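Local coordinates for protein putative polyketide synthase (PDB 6HP2) that probably transfers a methyl group from S-adenosylmethionine to an oxygen of a polyketide intermediate, as the O-methyltransferase domain of a trans-AT synthase probably involved in making bacillaene, at residues Gly124-Thr128 with Lys129-Glu133; Phe183-Ile186 with Ser187-Asn191; Gly56-Met59 with Ser60-Ile63. All blocks are in the same frame, centred on the assembly; numbering follows the deposited sequence.

Interaction 1: Gly124-Thr128 with Lys129-Glu133; sequences GFTIT and KAQAE. With SAH (S-adenosyl-L-homocysteine), chain B.
T128 is the N-cap of helix 129-141, reached by a short turn from strand 121-126, and its carbonyl O takes the first bonds of the helix: A132 N donates to T128 O over 3.1 Å, and Q131 N adds a weak second bond to the same oxygen. The T128 hydroxyl does no capping. A water accepts from K129 N and donates weakly to I127 O, bridging the turn.

The T128 hydroxyl turns instead to the bound S-adenosyl-L-homocysteine and shares a hydrogen bond with its ribose, OG1 to O2', at 3.0 Å. Q131 completes the grip. Its chain runs straight beyond CG and brings its amide beside the ribose diol, where OE1 accepts three bonds: from ribose O3' at 2.7 Å, from ribose O2' at a longer 3.3 Å, and from T126 OG1 at 2.8 Å. The threonine hydroxyl comes at a C=O...O angle of 150°, only 17° out of the carbonyl plane, and so positions a ligand-binding group while also accepting a weak bond from T128 N. A first torsion of 178° in T126 sets OG1 opposite the main-chain N and turns the methyl CG2 to the helix, where it packs on A132 CB at 3.7 Å. Threonine suits the place because it serves both needs, and alanine because the approach is close. I127 turns away from the helix and lies over a face of the adenine, CG2 being 3.7 Å from ring atom C4.

The turn joins the first strand of a beta-alpha-beta unit of the Rossmann-like methyltransferase fold to its helix. T126 and A132 both press on I150 of the next strand, 148-152, to which G124 and T126 are also backbone-bonded, while F125 pairs with D101 and C104 towards strand 98-101.

Interaction 2: Phe183-Ile186 with Ser187-Asn191; sequences FQNI and SSSLN
The carbonyl oxygen of Q184 is gripped twice by S188. S188 N donates to Q184 O over 2.9 Å as an ordinary helical bond, and S188 OG adds a weak bond to Q184 O at 3.1 Å. The hydroxyl gets there because it sits beside its own backbone N (chi1 -75°), which turns it back along the helix; serine is short enough for this.

One residue earlier, S187 N donates to F183 O, also at 2.9 Å. One residue later the helix ends: S189 N is shared between N185 O, a weak bond of 3.2 Å, and I186 O at 3.1 Å. The I186 bond, 63° out of the carbonyl plane, spans three residues rather than the usual four, tightening the last turn before strand 190-191. On the buried flank I186 CD1 lies 3.8 Å above the rim of the F183 ring, facing strands 164-170 and 194-203 and helix 221-230.

The polar ends of N185 and S187 are held from outside. N185 gives its amide N to D158 O and S155 O and takes F160 N on OD1, tying the helix to the loop of ligand-binding S155; S187 OG has two acceptors in reach, H231 O and Q232 OE1, sharing its one proton. K293 NZ bonds S187 O in the last turn and L190 O beyond it, so its positive charge would probably suit the partly negative helix C-terminus.

Interaction 3: Gly56-Met59 with Ser60-Ile63; sequences GFSM and SRVI
R61 reaches back over S58 along almost its whole length. Its CB lies 3.5 Å from S58 O, CG is just as near S58 OG, and CD passes S58 CB at 3.8 Å. The chain is extended from CG to NE and turns at chi4 (77°), which brings NH1 back to the serine; there NH1 donates a weak bond of 3.0 Å to S58 OG, which lies at the edge of the group and in its plane. At the tip, NH2 forms a salt bridge with D253, and Y257 adds a cation-pi contact.

S58 OG is a busy atom. Held anti to the backbone N (chi1 167°), it also accepts a weak capping bond of 3.3 Å from R61 N and bonds D251 OD1, its main partner outside the turn. D251 OD2 in turn takes S60 OG, so one carboxylate serves both serines. The backbone follows suit: V62 N donates to S58 O, and I63 N to M59 O.

Apolar side chains also meet across the turn. F57 crosses V62 at about a right angle, CZ to CG2 at 4.0 Å, and M59 bends back until SD is 3.8 Å from I63 CG1; flexible methionine and branched isoleucine fit together there.

A serine N-cap, flanked by apolar F57 just before it and V62 in the first turn, is a helix start with a hydrophobic staple; here it opens helix 59-64 next to helix 70-88.

How the interactions relate
Along the chain the order is interaction 3, interaction 1, interaction 2. Interactions 1 and 2 belong to the Rossmann-like methyltransferase domain, their centres about 20 Å apart and their nearest atoms about 5 Å: one lies where strand 121-126 passes into its helix, the other where helix 179-188 runs out towards strand 194-203 of the same sheet. Interaction 3 starts a helix of the N-terminal part, about 27 Å from interaction 1 and about 38 Å from interaction 2 between centres, across the chain's centre from the latter. Interaction 1 alone of the three therefore lines the cofactor pocket, while interaction 2 joins the same sheet further along and interaction 3 belongs to the helical part beyond it.

Interaction 1: Gly124-Thr128 with Lys129-Glu133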
loop_
_atom_site.group_PDB
_atom_site.type_symbol
_atom_site.label_atom_id
_atom_site.label_comp_id
_atom_site.label_asym_id
_atom_site.label_seq_id
_atom_site.Cartn_x
_atom_site.Cartn_y
_atom_site.Cartn_z
ATOM N N GLY A 124 -12.130 -2.317 7.592
ATOM C CA GLY A 124 -10.723 -2.718 7.641
ATOM C C GLY A 124 -10.501 -4.040 8.353
ATOM O O GLY A 124 -11.219 -4.392 9.291
ATOM N N PHE A 125 -9.503 -4.794 7.866
ATOM C CA PHE A 125 -8.970 -5.971 8.519
ATOM C C PHE A 125 -7.529 -5.611 8.896
ATOM O O PHE A 125 -6.778 -5.076 8.058
ATOM C CB PHE A 125 -8.924 -7.206 7.630
ATOM C CG PHE A 125 -10.158 -8.049 7.600
ATOM C CD1 PHE A 125 -11.404 -7.544 7.905
ATOM C CD2 PHE A 125 -10.047 -9.410 7.304
ATOM C CE1 PHE A 125 -12.474 -8.319 7.884
ATOM C CE2 PHE A 125 -11.156 -10.203 7.269
ATOM C CZ PHE A 125 -12.373 -9.652 7.576
ATOM N N THR A 126 -7.144 -5.917 10.142
ATOM C CA THR A 126 -5.744 -5.948 10.508
ATOM C C THR A 126 -5.498 -7.112 11.440
ATOM O O THR A 126 -6.300 -7.385 12.336
ATOM C CB THR A 126 -5.262 -4.668 11.168
ATOM O OG1 THR A 126 -3.877 -4.844 11.525
ATOM C CG2 THR A 126 -6.107 -4.274 12.387
ATOM N N ILE A 127 -4.407 -7.845 11.196
ATOM C CA ILE A 127 -4.129 -9.025 12.012
ATOM C C ILE A 127 -3.527 -8.681 13.357
ATOM O O ILE A 127 -3.439 -9.561 14.225
ATOM C CB ILE A 127 -3.199 -9.982 11.243
ATOM C CG1 ILE A 127 -3.279 -11.373 11.840
ATOM C CG2 ILE A 127 -1.767 -9.429 11.211
ATOM C CD1 ILE A 127 -2.822 -12.440 10.906
ATOM N N THR A 128 -3.141 -7.429 13.564
ATOM C CA THR A 128 -2.558 -6.956 14.825
ATOM C C THR A 128 -3.671 -6.428 15.727
ATOM O O THR A 128 -4.309 -5.411 15.428
ATOM C CB THR A 128 -1.529 -5.863 14.531
ATOM O OG1 THR A 128 -0.662 -6.291 13.461
ATOM C CG2 THR A 128 -0.715 -5.522 15.773
ATOM N N LYS A 129 -3.910 -7.125 16.833
ATOM C CA LYS A 129 -4.970 -6.734 17.749
ATOM C C LYS A 129 -4.840 -5.286 18.176
ATOM O O LYS A 129 -5.829 -4.551 18.149
ATOM C CB LYS A 129 -4.960 -7.652 18.966
ATOM C CG LYS A 129 -6.206 -7.582 19.825
ATOM C CD LYS A 129 -6.254 -8.770 20.798
ATOM C CE LYS A 129 -7.614 -8.913 21.467
ATOM N NZ LYS A 129 -7.811 -7.915 22.551
ATOM N N ALA A 130 -3.635 -4.864 18.615
ATOM C CA ALA A 130 -3.475 -3.497 19.119
ATOM C C ALA A 130 -3.850 -2.456 18.067
ATOM O O ALA A 130 -4.335 -1.368 18.385
ATOM C CB ALA A 130 -2.044 -3.273 19.587
ATOM N N GLN A 131 -3.575 -2.744 16.812
ATOM C CA GLN A 131 -3.892 -1.811 15.759
ATOM C C GLN A 131 -5.386 -1.725 15.592
ATOM O O GLN A 131 -5.920 -0.639 15.375
ATOM C CB GLN A 131 -3.265 -2.264 14.436
ATOM C CG GLN A 131 -1.759 -2.095 14.416
ATOM C CD GLN A 131 -1.176 -2.481 13.025
ATOM O OE1 GLN A 131 -1.866 -3.044 12.171
ATOM N NE2 GLN A 131 0.069 -2.132 12.803
ATOM N N ALA A 132 -6.074 -2.871 15.668
ATOM C CA ALA A 132 -7.524 -2.871 15.524
ATOM C C ALA A 132 -8.157 -2.082 16.649
ATOM O O ALA A 132 -9.059 -1.258 16.433
ATOM C CB ALA A 132 -8.041 -4.319 15.500
ATOM N N GLU A 133 -7.654 -2.295 17.859
ATOM C CA GLU A 133 -8.174 -1.576 19.027
ATOM C C GLU A 133 -8.016 -0.069 18.837
ATOM O O GLU A 133 -8.953 0.700 19.050
ATOM C CB GLU A 133 -7.438 -2.082 20.259
ATOM C CG GLU A 133 -7.889 -1.406 21.564
ATOM C CD GLU A 133 -9.365 -1.617 21.851
ATOM O OE1 GLU A 133 -9.948 -0.808 22.602
ATOM O OE2 GLU A 133 -9.940 -2.593 21.321
HETATM N N SAH B . -2.054 -0.092 4.973
HETATM C CA SAH B . -1.602 0.530 6.214
HETATM C CB SAH B . -0.707 -0.396 7.027
HETATM C CG SAH B . 0.408 -1.082 6.257
HETATM S SD SAH B . 1.515 -1.984 7.381
HETATM C C SAH B . -0.890 1.811 5.855
HETATM O O SAH B . -0.437 2.540 6.736
HETATM O OXT SAH B . -0.782 2.126 4.674
HETATM C "C5'" SAH B . 0.921 -3.652 7.016
HETATM C "C4'" SAH B . -0.485 -3.900 7.557
HETATM O "O4'" SAH B . -0.931 -5.192 7.090
HETATM C "C3'" SAH B . -0.488 -4.037 9.115
HETATM O "O3'" SAH B . -1.655 -3.315 9.542
HETATM C "C2'" SAH B . -0.632 -5.528 9.411
HETATM O "O2'" SAH B . -1.297 -5.840 10.599
HETATM C "C1'" SAH B . -1.436 -5.970 8.167
HETATM N N9 SAH B . -1.383 -7.392 7.839
HETATM C C8 SAH B . -0.286 -8.164 7.580
HETATM N N7 SAH B . -0.729 -9.409 7.384
HETATM C C5 SAH B . -2.081 -9.420 7.455
HETATM C C6 SAH B . -3.047 -10.412 7.338
HETATM N N6 SAH B . -2.783 -11.682 7.035
HETATM N N1 SAH B . -4.363 -10.069 7.456
HETATM C C2 SAH B . -4.738 -8.782 7.791
HETATM N N3 SAH B . -3.772 -7.819 7.936
HETATM C C4 SAH B . -2.479 -8.146 7.815
HETATM O O HOH W 1 -2.153 -9.499 17.451
#

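Interaction 2: Phe183-Ile186 with Ser187-Asn191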
loop_
_atom_site.group_PDB
_atom_site.type_symbol
_atom_site.label_atom_id
_atom_site.label_comp_id
_atom_site.label_asym_id
_atom_site.label_seq_id
_atom_site.Cartn_x
_atom_site.Cartn_y
_atom_site.Cartn_z
ATOM N N PHE A 183 -6.091 -13.810 -2.347
ATOM C CA PHE A 183 -6.716 -13.298 -3.584
ATOM C C PHE A 183 -7.999 -14.018 -3.919
ATOM O O PHE A 183 -8.844 -13.463 -4.609
ATOM C CB PHE A 183 -5.698 -13.300 -4.748
ATOM C CG PHE A 183 -4.809 -12.080 -4.703
ATOM C CD1 PHE A 183 -5.179 -10.928 -5.343
ATOM C CD2 PHE A 183 -3.589 -12.074 -3.978
ATOM C CE1 PHE A 183 -4.388 -9.804 -5.260
ATOM C CE2 PHE A 183 -2.812 -10.898 -3.885
ATOM C CZ PHE A 183 -3.200 -9.799 -4.539
ATOM N N GLN A 184 -8.206 -15.233 -3.400
ATOM C CA GLN A 184 -9.536 -15.811 -3.425
ATOM C C GLN A 184 -10.498 -14.918 -2.662
ATOM O O GLN A 184 -11.596 -14.609 -3.147
ATOM C CB GLN A 184 -9.513 -17.222 -2.833
ATOM C CG GLN A 184 -10.853 -17.872 -2.697
ATOM C CD GLN A 184 -11.443 -18.252 -4.039
ATOM O OE1 GLN A 184 -10.759 -18.225 -5.048
ATOM N NE2 GLN A 184 -12.696 -18.583 -4.047
ATOM N N ASN A 185 -10.079 -14.485 -1.470
ATOM C CA ASN A 185 -10.879 -13.629 -0.609
ATOM C C ASN A 185 -11.182 -12.316 -1.302
ATOM O O ASN A 185 -12.332 -11.875 -1.350
ATOM C CB ASN A 185 -10.140 -13.414 0.732
ATOM C CG ASN A 185 -11.084 -13.139 1.913
ATOM O OD1 ASN A 185 -12.319 -13.142 1.788
ATOM N ND2 ASN A 185 -10.500 -12.925 3.076
ATOM N N ILE A 186 -10.170 -11.711 -1.895
ATOM C CA ILE A 186 -10.338 -10.415 -2.556
ATOM C C ILE A 186 -11.299 -10.535 -3.734
ATOM O O ILE A 186 -12.287 -9.786 -3.847
ATOM C CB ILE A 186 -8.975 -9.885 -3.014
ATOM C CG1 ILE A 186 -8.112 -9.503 -1.811
ATOM C CG2 ILE A 186 -9.132 -8.717 -4.077
ATOM C CD1 ILE A 186 -6.700 -9.153 -2.201
ATOM N N SER A 187 -11.061 -11.527 -4.592
ATOM C CA SER A 187 -11.862 -11.650 -5.809
ATOM C C SER A 187 -13.313 -11.984 -5.494
ATOM O O SER A 187 -14.236 -11.508 -6.172
ATOM C CB SER A 187 -11.251 -12.732 -6.721
ATOM O OG SER A 187 -11.963 -12.796 -7.935
ATOM N N SER A 188 -13.527 -12.870 -4.518
ATOM C CA SER A 188 -14.844 -13.263 -4.104
ATOM C C SER A 188 -15.632 -12.116 -3.496
ATOM O O SER A 188 -16.847 -12.194 -3.509
ATOM C CB SER A 188 -14.755 -14.401 -3.087
ATOM O OG SER A 188 -14.440 -15.608 -3.735
ATOM N N SER A 189 -14.980 -11.071 -2.976
ATOM C CA SER A 189 -15.655 -9.939 -2.362
ATOM C C SER A 189 -15.631 -8.668 -3.208
ATOM O O SER A 189 -15.933 -7.576 -2.680
ATOM C CB SER A 189 -15.023 -9.614 -0.987
ATOM O OG SER A 189 -15.226 -10.679 -0.114
ATOM N N LEU A 190 -15.262 -8.759 -4.471
ATOM C CA LEU A 190 -15.152 -7.599 -5.339
ATOM C C LEU A 190 -16.340 -7.564 -6.290
ATOM O O LEU A 190 -16.595 -8.528 -7.039
ATOM C CB LEU A 190 -13.841 -7.622 -6.111
ATOM C CG LEU A 190 -13.504 -6.343 -6.921
ATOM C CD1 LEU A 190 -13.215 -5.218 -6.077
ATOM C CD2 LEU A 190 -12.354 -6.662 -7.880
ATOM N N ASN A 191 -17.058 -6.446 -6.281
ATOM C CA ASN A 191 -18.169 -6.299 -7.214
ATOM C C ASN A 191 -17.628 -6.300 -8.644
ATOM O O ASN A 191 -16.503 -5.865 -8.909
ATOM C CB ASN A 191 -18.932 -5.019 -6.933
ATOM C CG ASN A 191 -19.843 -5.133 -5.702
ATOM O OD1 ASN A 191 -20.352 -6.207 -5.381
ATOM N ND2 ASN A 191 -20.069 -4.015 -5.027
#

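Interaction 3: Gly56-Met59 with Ser60-Ile63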
loop_
_atom_site.group_PDB
_atom_site.type_symbol
_atom_site.label_atom_id
_atom_site.label_comp_id
_atom_site.label_asym_id
_atom_site.label_seq_id
_atom_site.Cartn_x
_atom_site.Cartn_y
_atom_site.Cartn_z
ATOM N N GLY A 56 21.755 14.958 3.743
ATOM C CA GLY A 56 21.597 15.174 5.163
ATOM C C GLY A 56 20.296 14.651 5.743
ATOM O O GLY A 56 20.235 14.360 6.941
ATOM N N PHE A 57 19.251 14.536 4.931
ATOM C CA PHE A 57 17.987 14.019 5.415
ATOM C C PHE A 57 18.131 12.534 5.739
ATOM O O PHE A 57 18.481 11.726 4.880
ATOM C CB PHE A 57 16.896 14.228 4.377
ATOM C CG PHE A 57 15.495 14.161 4.933
ATOM C CD1 PHE A 57 14.883 12.964 5.087
ATOM C CD2 PHE A 57 14.817 15.301 5.279
ATOM C CE1 PHE A 57 13.612 12.875 5.574
ATOM C CE2 PHE A 57 13.538 15.229 5.753
ATOM C CZ PHE A 57 12.927 13.987 5.894
ATOM N N SER A 58 17.885 12.174 6.971
ATOM C CA SER A 58 17.997 10.795 7.413
ATOM C C SER A 58 16.617 10.305 7.797
ATOM O O SER A 58 16.076 10.708 8.844
ATOM C CB SER A 58 18.944 10.680 8.607
ATOM O OG SER A 58 18.820 9.407 9.204
ATOM N N MET A 59 16.056 9.441 6.956
ATOM C CA MET A 59 14.727 8.913 7.198
ATOM C C MET A 59 14.676 8.151 8.509
ATOM O O MET A 59 13.681 8.233 9.212
ATOM C CB MET A 59 14.288 8.006 6.043
ATOM C CG MET A 59 12.869 7.481 6.190
ATOM S SD MET A 59 11.671 8.864 6.041
ATOM C CE MET A 59 11.760 9.161 4.277
ATOM N N SER A 60 15.725 7.386 8.850
ATOM C CA SER A 60 15.688 6.601 10.084
ATOM C C SER A 60 15.601 7.518 11.307
ATOM O O SER A 60 14.914 7.205 12.277
ATOM C CB SER A 60 16.934 5.694 10.183
ATOM O OG SER A 60 18.115 6.452 10.097
ATOM N N ARG A 61 16.340 8.634 11.302
ATOM C CA ARG A 61 16.246 9.594 12.408
ATOM C C ARG A 61 14.836 10.164 12.525
ATOM O O ARG A 61 14.263 10.228 13.615
ATOM C CB ARG A 61 17.239 10.705 12.193
ATOM C CG ARG A 61 18.669 10.315 12.597
ATOM C CD ARG A 61 19.669 11.416 12.294
ATOM N NE ARG A 61 21.029 11.006 12.640
ATOM C CZ ARG A 61 21.775 10.178 11.913
ATOM N NH1 ARG A 61 21.297 9.647 10.795
ATOM N NH2 ARG A 61 23.004 9.873 12.308
ATOM N N VAL A 62 14.233 10.506 11.392
ATOM C CA VAL A 62 12.922 11.133 11.391
ATOM C C VAL A 62 11.837 10.156 11.826
ATOM O O VAL A 62 10.926 10.532 12.576
ATOM C CB VAL A 62 12.622 11.701 9.994
ATOM C CG1 VAL A 62 11.211 12.204 9.959
ATOM C CG2 VAL A 62 13.617 12.805 9.682
ATOM N N ILE A 63 11.893 8.911 11.327
ATOM C CA ILE A 63 10.872 7.926 11.636
ATOM C C ILE A 63 11.015 7.431 13.064
ATOM O O ILE A 63 10.018 7.197 13.751
ATOM C CB ILE A 63 10.921 6.760 10.638
ATOM C CG1 ILE A 63 10.552 7.230 9.233
ATOM C CG2 ILE A 63 10.009 5.656 11.119
ATOM C CD1 ILE A 63 9.175 7.865 9.135
#